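Local structure of probable tRNA pseudouridine synthase D (Methanosarcina mazei, 1Z2Z) at residues P180-V185 / Q263-M268; A188-N193 / E369-E374; M268-Y273 / P377-K382; Q274-N279 / K362-S367. The protein probably isomerises uridine 13 of transfer RNA to pseudouridine, as a member of the TruD family of pseudouridine synthases. All blocks are in the same frame, centred on the assembly; numbering follows the deposited sequence.

Contact 1 of 4, residues P180-V185 / Q263-M268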
loop_
_atom_site.group_PDB
_atom_site.type_symbol
_atom_site.label_atom_id
_atom_site.label_comp_id
_atom_site.label_asym_id
_atom_site.label_seq_id
_atom_site.Cartn_x
_atom_site.Cartn_y
_atom_site.Cartn_z
ATOM N N PRO A 180 3.070 3.914 -11.699
ATOM C CA PRO A 180 2.430 4.839 -10.757
ATOM C C PRO A 180 1.985 6.131 -11.433
ATOM O O PRO A 180 2.704 7.123 -11.416
ATOM C CB PRO A 180 3.526 5.076 -9.722
ATOM C CG PRO A 180 4.769 5.041 -10.560
ATOM C CD PRO A 180 4.523 3.839 -11.455
ATOM N N VAL A 181 0.794 6.112 -12.021
ATOM C CA VAL A 181 0.265 7.282 -12.717
ATOM C C VAL A 181 -1.076 7.754 -12.165
ATOM O O VAL A 181 -1.588 8.802 -12.560
ATOM C CB VAL A 181 0.085 6.994 -14.220
ATOM C CG1 VAL A 181 1.414 7.018 -14.913
ATOM C CG2 VAL A 181 -0.578 5.650 -14.404
ATOM N N THR A 182 -1.652 6.986 -11.252
ATOM C CA THR A 182 -2.937 7.364 -10.694
ATOM C C THR A 182 -2.944 8.837 -10.287
ATOM O O THR A 182 -3.639 9.645 -10.905
ATOM C CB THR A 182 -3.289 6.463 -9.509
ATOM O OG1 THR A 182 -2.253 6.527 -8.521
ATOM C CG2 THR A 182 -3.426 5.029 -9.988
ATOM N N HIS A 183 -2.145 9.181 -9.279
ATOM C CA HIS A 183 -2.038 10.554 -8.789
ATOM C C HIS A 183 -1.787 11.543 -9.913
ATOM O O HIS A 183 -2.224 12.692 -9.856
ATOM C CB HIS A 183 -0.915 10.667 -7.746
ATOM C CG HIS A 183 0.467 10.457 -8.298
ATOM N ND1 HIS A 183 1.320 11.501 -8.584
ATOM C CD2 HIS A 183 1.162 9.324 -8.555
ATOM C CE1 HIS A 183 2.483 11.021 -8.987
ATOM N NE2 HIS A 183 2.414 9.702 -8.978
ATOM N N LEU A 184 -1.080 11.097 -10.939
ATOM C CA LEU A 184 -0.786 11.962 -12.071
ATOM C C LEU A 184 -2.046 12.210 -12.881
ATOM O O LEU A 184 -2.187 13.249 -13.518
ATOM C CB LEU A 184 0.282 11.320 -12.959
ATOM C CG LEU A 184 1.642 11.070 -12.294
ATOM C CD1 LEU A 184 2.506 10.230 -13.218
ATOM C CD2 LEU A 184 2.313 12.399 -11.977
ATOM N N VAL A 185 -2.965 11.253 -12.850
ATOM C CA VAL A 185 -4.207 11.377 -13.593
ATOM C C VAL A 185 -5.241 12.141 -12.773
ATOM O O VAL A 185 -5.982 12.971 -13.303
ATOM C CB VAL A 185 -4.755 9.984 -13.962
ATOM C CG1 VAL A 185 -6.061 10.109 -14.724
ATOM C CG2 VAL A 185 -3.727 9.243 -14.798
ATOM N N GLN A 263 -16.090 0.896 -11.780
ATOM C CA GLN A 263 -15.883 1.783 -10.628
ATOM C C GLN A 263 -14.509 1.635 -9.965
ATOM O O GLN A 263 -14.248 2.254 -8.932
ATOM C CB GLN A 263 -16.967 1.534 -9.582
ATOM C CG GLN A 263 -17.262 0.055 -9.293
ATOM C CD GLN A 263 -16.119 -0.702 -8.614
ATOM O OE1 GLN A 263 -15.113 -1.046 -9.242
ATOM N NE2 GLN A 263 -16.279 -0.969 -7.322
ATOM N N ASN A 264 -13.646 0.810 -10.562
ATOM C CA ASN A 264 -12.301 0.563 -10.040
ATOM C C ASN A 264 -11.490 1.843 -10.163
ATOM O O ASN A 264 -11.650 2.763 -9.359
ATOM C CB ASN A 264 -11.617 -0.568 -10.827
ATOM C CG ASN A 264 -10.469 -1.229 -10.051
ATOM O OD1 ASN A 264 -9.698 -2.021 -10.611
ATOM N ND2 ASN A 264 -10.364 -0.917 -8.761
ATOM N N LEU A 265 -10.623 1.911 -11.171
ATOM C CA LEU A 265 -9.812 3.107 -11.374
ATOM C C LEU A 265 -10.737 4.311 -11.416
ATOM O O LEU A 265 -10.332 5.427 -11.092
ATOM C CB LEU A 265 -9.017 3.024 -12.684
ATOM C CG LEU A 265 -7.754 2.162 -12.704
ATOM C CD1 LEU A 265 -6.778 2.652 -11.640
ATOM C CD2 LEU A 265 -8.126 0.712 -12.468
ATOM N N TYR A 266 -11.980 4.066 -11.818
ATOM C CA TYR A 266 -13.001 5.104 -11.914
ATOM C C TYR A 266 -12.778 6.189 -10.865
ATOM O O TYR A 266 -12.896 7.378 -11.151
ATOM C CB TYR A 266 -14.389 4.476 -11.727
ATOM C CG TYR A 266 -15.534 5.381 -12.110
ATOM C CD1 TYR A 266 -15.585 5.969 -13.377
ATOM C CD2 TYR A 266 -16.556 5.670 -11.201
ATOM C CE1 TYR A 266 -16.621 6.829 -13.728
ATOM C CE2 TYR A 266 -17.599 6.528 -11.540
ATOM C CZ TYR A 266 -17.624 7.106 -12.803
ATOM O OH TYR A 266 -18.639 7.973 -13.130
ATOM N N ARG A 267 -12.437 5.775 -9.651
ATOM C CA ARG A 267 -12.203 6.727 -8.588
ATOM C C ARG A 267 -10.802 6.603 -7.977
ATOM O O ARG A 267 -10.455 7.346 -7.057
ATOM C CB ARG A 267 -13.279 6.564 -7.506
ATOM C CG ARG A 267 -14.705 6.545 -8.053
ATOM C CD ARG A 267 -15.751 6.625 -6.943
ATOM N NE ARG A 267 -15.957 7.992 -6.480
ATOM C CZ ARG A 267 -15.708 8.415 -5.247
ATOM N NH1 ARG A 267 -15.241 7.575 -4.332
ATOM N NH2 ARG A 267 -15.920 9.686 -4.932
HETATM N N MSE A 268 -9.992 5.673 -8.482
HETATM C CA MSE A 268 -8.632 5.497 -7.959
HETATM C C MSE A 268 -7.761 6.704 -8.286
HETATM O O MSE A 268 -6.938 7.131 -7.476
HETATM C CB MSE A 268 -7.971 4.239 -8.531
HETATM C CG MSE A 268 -8.518 2.920 -7.995
HETATM SE SE MSE A 268 -7.300 1.423 -8.380
HETATM C CE MSE A 268 -6.900 0.847 -6.553
#

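Contact 2 of 4, residues A188-N193 / E369-E374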
loop_
_atom_site.group_PDB
_atom_site.type_symbol
_atom_site.label_atom_id
_atom_site.label_comp_id
_atom_site.label_asym_id
_atom_site.label_seq_id
_atom_site.Cartn_x
_atom_site.Cartn_y
_atom_site.Cartn_z
ATOM N N ALA A 188 -4.832 15.913 -13.107
ATOM C CA ALA A 188 -5.298 16.558 -14.325
ATOM C C ALA A 188 -6.812 16.743 -14.301
ATOM O O ALA A 188 -7.326 17.789 -14.703
ATOM C CB ALA A 188 -4.893 15.742 -15.542
ATOM N N ILE A 189 -7.528 15.733 -13.824
ATOM C CA ILE A 189 -8.982 15.817 -13.768
ATOM C C ILE A 189 -9.411 17.008 -12.905
ATOM O O ILE A 189 -10.186 17.853 -13.351
ATOM C CB ILE A 189 -9.590 14.506 -13.220
ATOM C CG1 ILE A 189 -9.033 13.316 -13.994
ATOM C CG2 ILE A 189 -11.090 14.501 -13.416
ATOM C CD1 ILE A 189 -9.456 11.985 -13.423
ATOM N N VAL A 190 -8.894 17.077 -11.680
ATOM C CA VAL A 190 -9.198 18.172 -10.753
ATOM C C VAL A 190 -9.014 19.540 -11.417
ATOM O O VAL A 190 -9.890 20.408 -11.347
ATOM C CB VAL A 190 -8.280 18.110 -9.506
ATOM C CG1 VAL A 190 -8.377 19.401 -8.708
ATOM C CG2 VAL A 190 -8.663 16.927 -8.640
ATOM N N GLU A 191 -7.860 19.723 -12.052
ATOM C CA GLU A 191 -7.532 20.970 -12.733
ATOM C C GLU A 191 -8.482 21.220 -13.897
ATOM O O GLU A 191 -8.596 22.348 -14.380
ATOM C CB GLU A 191 -6.098 20.915 -13.257
ATOM C CG GLU A 191 -5.049 20.666 -12.193
ATOM C CD GLU A 191 -3.669 20.440 -12.781
ATOM O OE1 GLU A 191 -2.696 20.358 -12.000
ATOM O OE2 GLU A 191 -3.558 20.337 -14.025
ATOM N N GLY A 192 -9.151 20.158 -14.344
ATOM C CA GLY A 192 -10.086 20.272 -15.448
ATOM C C GLY A 192 -9.587 19.626 -16.725
ATOM O O GLY A 192 -10.369 19.330 -17.623
ATOM N N ASN A 193 -8.284 19.400 -16.820
ATOM C CA ASN A 193 -7.726 18.791 -18.019
ATOM C C ASN A 193 -8.082 17.320 -18.168
ATOM O O ASN A 193 -7.774 16.508 -17.299
ATOM C CB ASN A 193 -6.211 18.926 -18.016
ATOM C CG ASN A 193 -5.767 20.356 -18.076
ATOM O OD1 ASN A 193 -5.969 21.038 -19.084
ATOM N ND2 ASN A 193 -5.163 20.833 -16.993
ATOM N N GLU A 369 -12.997 23.260 -4.028
ATOM C CA GLU A 369 -14.125 23.381 -4.951
ATOM C C GLU A 369 -13.797 22.652 -6.246
ATOM O O GLU A 369 -14.644 22.507 -7.128
ATOM C CB GLU A 369 -14.378 24.861 -5.248
ATOM C CG GLU A 369 -14.372 25.729 -3.996
ATOM C CD GLU A 369 -14.005 27.176 -4.279
ATOM O OE1 GLU A 369 -12.932 27.415 -4.885
ATOM O OE2 GLU A 369 -14.782 28.076 -3.879
ATOM N N GLY A 370 -12.552 22.200 -6.348
ATOM C CA GLY A 370 -12.106 21.495 -7.533
ATOM C C GLY A 370 -12.336 19.997 -7.479
ATOM O O GLY A 370 -12.356 19.343 -8.523
ATOM N N PHE A 371 -12.505 19.453 -6.272
ATOM C CA PHE A 371 -12.735 18.018 -6.101
ATOM C C PHE A 371 -14.153 17.603 -6.452
ATOM O O PHE A 371 -14.670 16.612 -5.932
ATOM C CB PHE A 371 -12.427 17.566 -4.670
ATOM C CG PHE A 371 -10.993 17.169 -4.457
ATOM C CD1 PHE A 371 -10.056 18.092 -4.000
ATOM C CD2 PHE A 371 -10.578 15.867 -4.717
ATOM C CE1 PHE A 371 -8.721 17.728 -3.810
ATOM C CE2 PHE A 371 -9.250 15.492 -4.533
ATOM C CZ PHE A 371 -8.319 16.426 -4.072
ATOM N N ASN A 372 -14.778 18.367 -7.336
ATOM C CA ASN A 372 -16.124 18.066 -7.779
ATOM C C ASN A 372 -16.139 18.041 -9.296
ATOM O O ASN A 372 -16.650 18.945 -9.949
ATOM C CB ASN A 372 -17.113 19.107 -7.244
ATOM C CG ASN A 372 -17.360 18.962 -5.752
ATOM O OD1 ASN A 372 -16.459 19.169 -4.937
ATOM N ND2 ASN A 372 -18.586 18.593 -5.389
ATOM N N ILE A 373 -15.558 16.992 -9.853
ATOM C CA ILE A 373 -15.493 16.839 -11.294
ATOM C C ILE A 373 -16.853 17.096 -11.946
ATOM O O ILE A 373 -17.805 16.357 -11.706
ATOM C CB ILE A 373 -15.013 15.419 -11.662
ATOM C CG1 ILE A 373 -13.620 15.167 -11.075
ATOM C CG2 ILE A 373 -14.979 15.255 -13.170
ATOM C CD1 ILE A 373 -13.571 15.107 -9.561
ATOM N N GLU A 374 -16.945 18.144 -12.764
ATOM C CA GLU A 374 -18.196 18.466 -13.449
ATOM C C GLU A 374 -18.535 17.373 -14.460
ATOM O O GLU A 374 -19.618 16.795 -14.417
ATOM C CB GLU A 374 -18.099 19.818 -14.177
ATOM C CG GLU A 374 -17.924 21.037 -13.266
ATOM C CD GLU A 374 -17.830 22.348 -14.041
ATOM O OE1 GLU A 374 -16.896 22.506 -14.854
ATOM O OE2 GLU A 374 -18.688 23.228 -13.838
#

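Contact 3 of 4, residues M268-Y273 / P377-K382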
loop_
_atom_site.group_PDB
_atom_site.type_symbol
_atom_site.label_atom_id
_atom_site.label_comp_id
_atom_site.label_asym_id
_atom_site.label_seq_id
_atom_site.Cartn_x
_atom_site.Cartn_y
_atom_site.Cartn_z
HETATM N N MSE A 268 -9.992 5.673 -8.482
HETATM C CA MSE A 268 -8.632 5.497 -7.959
HETATM C C MSE A 268 -7.761 6.704 -8.286
HETATM O O MSE A 268 -6.938 7.131 -7.476
HETATM C CB MSE A 268 -7.971 4.239 -8.531
HETATM C CG MSE A 268 -8.518 2.920 -7.995
HETATM SE SE MSE A 268 -7.300 1.423 -8.380
HETATM C CE MSE A 268 -6.900 0.847 -6.553
ATOM N N PHE A 269 -7.941 7.259 -9.474
ATOM C CA PHE A 269 -7.159 8.413 -9.858
ATOM C C PHE A 269 -7.285 9.522 -8.816
ATOM O O PHE A 269 -6.293 9.899 -8.192
ATOM C CB PHE A 269 -7.611 8.914 -11.221
ATOM C CG PHE A 269 -7.647 7.842 -12.259
ATOM C CD1 PHE A 269 -8.820 7.564 -12.943
ATOM C CD2 PHE A 269 -6.505 7.116 -12.569
ATOM C CE1 PHE A 269 -8.862 6.562 -13.906
ATOM C CE2 PHE A 269 -6.540 6.112 -13.532
ATOM C CZ PHE A 269 -7.716 5.844 -14.207
ATOM N N VAL A 270 -8.500 10.032 -8.613
ATOM C CA VAL A 270 -8.713 11.113 -7.648
ATOM C C VAL A 270 -8.183 10.729 -6.262
ATOM O O VAL A 270 -7.562 11.551 -5.583
ATOM C CB VAL A 270 -10.230 11.527 -7.547
ATOM C CG1 VAL A 270 -10.426 12.540 -6.424
ATOM C CG2 VAL A 270 -10.708 12.150 -8.869
ATOM N N HIS A 271 -8.412 9.481 -5.851
ATOM C CA HIS A 271 -7.944 8.996 -4.551
ATOM C C HIS A 271 -6.415 9.007 -4.512
ATOM O O HIS A 271 -5.796 9.196 -3.455
ATOM C CB HIS A 271 -8.479 7.581 -4.289
ATOM C CG HIS A 271 -7.981 6.965 -3.019
ATOM N ND1 HIS A 271 -6.692 6.498 -2.871
ATOM C CD2 HIS A 271 -8.603 6.715 -1.842
ATOM C CE1 HIS A 271 -6.544 5.985 -1.664
ATOM N NE2 HIS A 271 -7.690 6.104 -1.017
ATOM N N GLY A 272 -5.806 8.800 -5.673
ATOM C CA GLY A 272 -4.360 8.829 -5.742
ATOM C C GLY A 272 -3.914 10.241 -5.419
ATOM O O GLY A 272 -3.232 10.459 -4.415
ATOM N N TYR A 273 -4.323 11.201 -6.257
ATOM C CA TYR A 273 -3.971 12.613 -6.082
ATOM C C TYR A 273 -4.181 13.059 -4.658
ATOM O O TYR A 273 -3.527 13.988 -4.187
ATOM C CB TYR A 273 -4.804 13.502 -7.002
ATOM C CG TYR A 273 -4.418 14.967 -6.937
ATOM C CD1 TYR A 273 -3.094 15.367 -7.128
ATOM C CD2 TYR A 273 -5.380 15.956 -6.726
ATOM C CE1 TYR A 273 -2.737 16.715 -7.114
ATOM C CE2 TYR A 273 -5.034 17.308 -6.711
ATOM C CZ TYR A 273 -3.712 17.680 -6.907
ATOM O OH TYR A 273 -3.369 19.019 -6.895
ATOM N N PRO A 377 -19.124 13.732 -12.086
ATOM C CA PRO A 377 -19.422 13.951 -10.669
ATOM C C PRO A 377 -19.186 12.699 -9.828
ATOM O O PRO A 377 -18.584 12.768 -8.757
ATOM C CB PRO A 377 -20.886 14.376 -10.696
ATOM C CG PRO A 377 -21.426 13.625 -11.879
ATOM C CD PRO A 377 -20.345 13.836 -12.905
ATOM N N GLU A 378 -19.662 11.559 -10.327
ATOM C CA GLU A 378 -19.519 10.275 -9.638
ATOM C C GLU A 378 -18.049 10.061 -9.295
ATOM O O GLU A 378 -17.701 9.368 -8.335
ATOM C CB GLU A 378 -19.991 9.120 -10.538
ATOM C CG GLU A 378 -21.095 9.466 -11.547
ATOM C CD GLU A 378 -20.573 10.204 -12.773
ATOM O OE1 GLU A 378 -21.385 10.581 -13.645
ATOM O OE2 GLU A 378 -19.344 10.406 -12.867
HETATM N N MSE A 379 -17.196 10.680 -10.100
HETATM C CA MSE A 379 -15.759 10.581 -9.948
HETATM C C MSE A 379 -15.222 11.581 -8.939
HETATM O O MSE A 379 -14.044 11.539 -8.583
HETATM C CB MSE A 379 -15.103 10.813 -11.305
HETATM C CG MSE A 379 -13.617 10.564 -11.345
HETATM SE SE MSE A 379 -12.940 11.046 -13.072
HETATM C CE MSE A 379 -13.227 9.359 -13.996
ATOM N N SER A 380 -16.083 12.485 -8.481
ATOM C CA SER A 380 -15.653 13.489 -7.519
ATOM C C SER A 380 -15.892 13.023 -6.095
ATOM O O SER A 380 -16.970 12.545 -5.742
ATOM C CB SER A 380 -16.359 14.828 -7.762
ATOM O OG SER A 380 -17.707 14.801 -7.342
ATOM N N SER A 381 -14.857 13.163 -5.286
ATOM C CA SER A 381 -14.914 12.764 -3.900
ATOM C C SER A 381 -14.995 14.012 -3.043
ATOM O O SER A 381 -14.670 15.115 -3.494
ATOM C CB SER A 381 -13.661 11.959 -3.536
ATOM O OG SER A 381 -13.650 11.598 -2.165
ATOM N N LYS A 382 -15.433 13.820 -1.805
ATOM C CA LYS A 382 -15.568 14.903 -0.853
ATOM C C LYS A 382 -14.405 14.936 0.126
ATOM O O LYS A 382 -14.253 15.898 0.873
ATOM C CB LYS A 382 -16.901 14.785 -0.100
ATOM C CG LYS A 382 -17.344 13.357 0.282
ATOM C CD LYS A 382 -16.629 12.788 1.511
ATOM C CE LYS A 382 -17.232 11.443 1.912
ATOM N NZ LYS A 382 -16.516 10.774 3.044
#

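Contact 4 of 4, residues Q274-N279 / K362-S367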
loop_
_atom_site.group_PDB
_atom_site.type_symbol
_atom_site.label_atom_id
_atom_site.label_comp_id
_atom_site.label_asym_id
_atom_site.label_seq_id
_atom_site.Cartn_x
_atom_site.Cartn_y
_atom_site.Cartn_z
ATOM N N GLN A 274 -5.114 12.401 -3.981
ATOM C CA GLN A 274 -5.405 12.705 -2.591
ATOM C C GLN A 274 -4.316 12.126 -1.724
ATOM O O GLN A 274 -3.818 12.772 -0.796
ATOM C CB GLN A 274 -6.742 12.105 -2.175
ATOM C CG GLN A 274 -7.913 12.959 -2.567
ATOM C CD GLN A 274 -9.222 12.380 -2.113
ATOM O OE1 GLN A 274 -10.260 13.016 -2.255
ATOM N NE2 GLN A 274 -9.187 11.167 -1.568
ATOM N N SER A 275 -3.953 10.886 -2.025
ATOM C CA SER A 275 -2.904 10.221 -1.275
ATOM C C SER A 275 -1.624 11.032 -1.456
ATOM O O SER A 275 -0.826 11.165 -0.533
ATOM C CB SER A 275 -2.751 8.789 -1.785
ATOM O OG SER A 275 -3.959 8.083 -1.565
ATOM N N TYR A 276 -1.450 11.595 -2.644
ATOM C CA TYR A 276 -0.286 12.406 -2.933
ATOM C C TYR A 276 -0.219 13.577 -1.955
ATOM O O TYR A 276 0.754 13.742 -1.207
ATOM C CB TYR A 276 -0.385 12.936 -4.349
ATOM C CG TYR A 276 0.641 13.975 -4.688
ATOM C CD1 TYR A 276 1.987 13.642 -4.821
ATOM C CD2 TYR A 276 0.264 15.297 -4.911
ATOM C CE1 TYR A 276 2.926 14.606 -5.179
ATOM C CE2 TYR A 276 1.196 16.263 -5.266
ATOM C CZ TYR A 276 2.519 15.913 -5.400
ATOM O OH TYR A 276 3.425 16.882 -5.761
ATOM N N ILE A 277 -1.275 14.388 -1.973
ATOM C CA ILE A 277 -1.363 15.553 -1.107
ATOM C C ILE A 277 -1.194 15.135 0.348
ATOM O O ILE A 277 -0.510 15.802 1.135
ATOM C CB ILE A 277 -2.709 16.265 -1.314
ATOM C CG1 ILE A 277 -2.750 16.835 -2.743
ATOM C CG2 ILE A 277 -2.896 17.341 -0.250
ATOM C CD1 ILE A 277 -4.132 17.239 -3.271
ATOM N N TYR A 278 -1.792 14.008 0.693
ATOM C CA TYR A 278 -1.684 13.518 2.046
ATOM C C TYR A 278 -0.214 13.259 2.447
ATOM O O TYR A 278 0.190 13.546 3.575
ATOM C CB TYR A 278 -2.545 12.264 2.198
ATOM C CG TYR A 278 -2.215 11.468 3.416
ATOM C CD1 TYR A 278 -1.128 10.615 3.434
ATOM C CD2 TYR A 278 -2.985 11.567 4.559
ATOM C CE1 TYR A 278 -0.815 9.876 4.557
ATOM C CE2 TYR A 278 -2.686 10.831 5.689
ATOM C CZ TYR A 278 -1.599 9.984 5.679
ATOM O OH TYR A 278 -1.319 9.225 6.793
ATOM N N ASN A 279 0.586 12.727 1.527
ATOM C CA ASN A 279 1.998 12.455 1.813
ATOM C C ASN A 279 2.733 13.743 2.116
ATOM O O ASN A 279 3.402 13.869 3.138
ATOM C CB ASN A 279 2.668 11.777 0.613
ATOM C CG ASN A 279 2.387 10.294 0.547
ATOM O OD1 ASN A 279 2.215 9.735 -0.536
ATOM N ND2 ASN A 279 2.355 9.645 1.703
ATOM N N LYS A 362 -1.983 25.346 -0.441
ATOM C CA LYS A 362 -1.639 26.648 -1.000
ATOM C C LYS A 362 -0.578 26.557 -2.095
ATOM O O LYS A 362 -0.848 26.892 -3.252
ATOM C CB LYS A 362 -1.158 27.584 0.114
ATOM C CG LYS A 362 -1.094 29.056 -0.283
ATOM C CD LYS A 362 -0.650 29.913 0.888
ATOM C CE LYS A 362 -0.600 31.390 0.528
ATOM N NZ LYS A 362 -0.110 32.201 1.687
ATOM N N GLU A 363 0.623 26.109 -1.736
ATOM C CA GLU A 363 1.708 25.990 -2.706
ATOM C C GLU A 363 1.318 25.072 -3.858
ATOM O O GLU A 363 1.726 25.278 -5.005
ATOM C CB GLU A 363 2.984 25.453 -2.044
ATOM C CG GLU A 363 2.904 24.015 -1.549
ATOM C CD GLU A 363 4.262 23.454 -1.121
ATOM O OE1 GLU A 363 4.307 22.340 -0.546
ATOM O OE2 GLU A 363 5.289 24.126 -1.365
ATOM N N LEU A 364 0.515 24.063 -3.553
ATOM C CA LEU A 364 0.087 23.115 -4.564
ATOM C C LEU A 364 -1.024 23.691 -5.431
ATOM O O LEU A 364 -1.425 23.085 -6.428
ATOM C CB LEU A 364 -0.372 21.825 -3.890
ATOM C CG LEU A 364 0.357 20.540 -4.294
ATOM C CD1 LEU A 364 1.869 20.715 -4.196
ATOM C CD2 LEU A 364 -0.115 19.414 -3.389
ATOM N N GLY A 365 -1.508 24.870 -5.053
ATOM C CA GLY A 365 -2.571 25.512 -5.807
ATOM C C GLY A 365 -3.820 24.657 -5.867
ATOM O O GLY A 365 -4.583 24.728 -6.827
ATOM N N VAL A 366 -4.020 23.844 -4.834
ATOM C CA VAL A 366 -5.179 22.963 -4.751
ATOM C C VAL A 366 -6.419 23.752 -4.371
ATOM O O VAL A 366 -6.340 24.707 -3.597
ATOM C CB VAL A 366 -4.988 21.882 -3.683
ATOM C CG1 VAL A 366 -6.160 20.910 -3.715
ATOM C CG2 VAL A 366 -3.679 21.167 -3.908
ATOM N N SER A 367 -7.565 23.330 -4.908
ATOM C CA SER A 367 -8.853 23.974 -4.644
ATOM C C SER A 367 -9.913 22.955 -4.214
ATOM O O SER A 367 -10.258 22.055 -4.979
ATOM C CB SER A 367 -9.335 24.704 -5.902
ATOM O OG SER A 367 -9.426 23.815 -7.003
#

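Contact 1 of 4, residues P180-V185 / Q263-M268
Thr182 and Met268 mark the closest approach of the two backbones, with 6.6 Å between Thr182 CA and Met268 CA. Thr182 is in the first turn of helix 182-191, just after the N-cap residue Val181. Met268, a selenomethionine, lies in the first turns of helix 263-287. The contact therefore joins the early parts of two helices of the TruD family region.

Thr182 is the one residue of 180-185 that touches the other segment. Its CB faces the other helix and comes to 4.2 Å from the carbonyl oxygen Met268 O. That oxygen is already used inside its own helix, where it accepts from Gly272 N. The methyl CG2 reaches a second residue, with 4.4 Å between Thr182 CG2 and Leu265 CD1. The hydroxyl has a different job. With chi1 at 57°, OG1 sits between the backbone N and the carbonyl carbon, and it is hydrogen-bonded to Phe175 O. This leaves CG2 to meet the leucine. Leu265 reaches over with its CD1 end and also rests on Tyr201 of helix 194-202. The selenium end of Met268 leads off from Thr182, so the methionine contributes mainly backbone.

No hydrogen bond spans the two segments. The threonine is split in its chemistry: its polar end is tied to Phe175, while its carbon atoms make a small, loose contact with one backbone carbonyl and one leucine methyl.

Contact 2 of 4, residues A188-N193 / E369-E374
Ile189 and Val190, in the last turn of helix 182-191, pack on Gly370, Phe371 and Ile373 of the loop that follows helix 352-363. The helix ends here in a Schellman motif. Gly192 has positive phi, and its N bonds back to Ile189 O and more weakly to Ala188 O.

Val190 comes closest in backbone, with 5.5 Å between Val190 CA and Gly370 CA. Gly370 has no side chain to hold the two chains further apart. From CB the valine forks. Val190 CB itself is 4.4 Å from Gly370 O. The branch CG1 is anti to the backbone N (chi1 167°). It meets the carbonyl of Gly370, with 4.0 Å from Val190 CG1 to Gly370 O. The branch CG2 turns to the side of the backbone N and sits over one face of the Phe371 ring. Its nearest ring atom is Phe371 CE2, 4.4 Å from Val190 CG2, so this is a loose methyl-on-ring contact. The same ring also touches Val270, Tyr273 and Gln274, so it meets both helix 182-191 and helix 263-287.

Ile189 makes the second half of the contact. Its long arm, CG1 and CD1, is anti to the carbonyl carbon, which leaves the short branch CG2 for Ile373. Phe194 of helix 194-202 touches both isoleucines. No hydrogen bond crosses between the segments. Ile189 CG2 meets both branches of Ile373, at 3.5 Å from Ile373 CG1 and 4.0 Å from Ile373 CG2.

Contact 3 of 4, residues M268-Y273 / P377-K382
Val270 points from helix 263-287 toward the loop at residues 377-382 and sets its two methyls on different residues there. CG2 goes to Met379, a selenomethionine, and CG1 goes to Ser381. The nearest backbone pair is Val270 and Ser380, with 7.3 Å between Val270 CA and Ser380 CA, and the valine side chain reaches across.

The valine and the methionine cross obliquely. Val270 CG2 lies 4.1 Å from Met379 CG, the first atom past CB, rather than from the selenium. It is also 3.4 Å from the carbonyl oxygen Met379 O, so this methyl meets backbone and side chain of one residue. Met379 CG is anti to its backbone N (chi1 -172°), which brings CG to the side where Val270 CG2 lies. The chain then bends at chi3, and the methionine also touches Ile189 of helix 182-191 and Phe258. On the other branch, Val270 CG1 is 4.4 Å from Ser381 CB. The Ser381 hydroxyl is used locally, in a hydrogen bond with Gly383 N.

Residues 377-379 form a short 3-10 turn in the TruD family region, and the loop runs on from it past the helix. Pro377 O takes two bonds from Ser380, one from N and one from OG. Ser380 OG approaches in the carbonyl plane on a lone pair, at a C=O...OG angle of 132°. This ties the Ser380 side chain back to the turn. Arg267, one turn before Val270 on the same helix, holds the loop too: its NE bonds to Glu378 O, and its NH2 bonds weakly to Ser380 O.

Contact 4 of 4, residues Q274-N279 / K362-S367
A Schellman motif closes helix 352-363, and the residues around it, Leu364 and Val366, pack on Tyr276 and Ile277 of helix 263-287. Gly365 supplies the positive phi of the motif, and its N bonds back to Lys362 O. The turn puts a side chain on the helix from just before the glycine and another from just after it.

Leu364 touches with a single methyl. Its CD2 reaches two neighbours on the helix, lying 3.7 Å from Ile277 CG1 and 3.9 Å from Tyr276 CE2. With CG anti to the backbone N (chi1 170°), the Tyr276 ring extends toward Leu364, whose CD2 meets CE2 obliquely.

Ile277 serves both loop residues. CG1 takes the leucine, and the arm continues in an extended form (chi2 164°) to CD1, which takes the valine. Nothing polar joins the two segments here. Close by, however, Glu363 forms a salt bridge with Arg284, further along helix 263-287. Val366 also rests on Tyr273, one turn earlier in that helix. Ile277 and Val366 meet tip to tip, with 4.0 Å between Ile277 CD1 and Val366 CG2.

Overall arrangement
All four contacts lie in the TruD family region, away from the predicted nucleophile Asp86. Helix 263-287 carries contacts 1, 3 and 4 in that order, and contacts 1 and 3 share Met268. Helix 182-191 carries contact 1 near its start and contact 2 at its end. The later chain, residues 362-382, supplies the partners of contacts 4, 2 and 3 in turn. The centres of contacts 1 and 3 are about 8 Å apart, those of 2 and 3 about 9 Å, and those of 1 and 4 about 16 Å. Phe371 of contact 2 touches Gln274 and Val366 of contact 4. Three contacts thus gather distant sequence on helix 263-287; contact 2 ties helix 182-191 to the later chain.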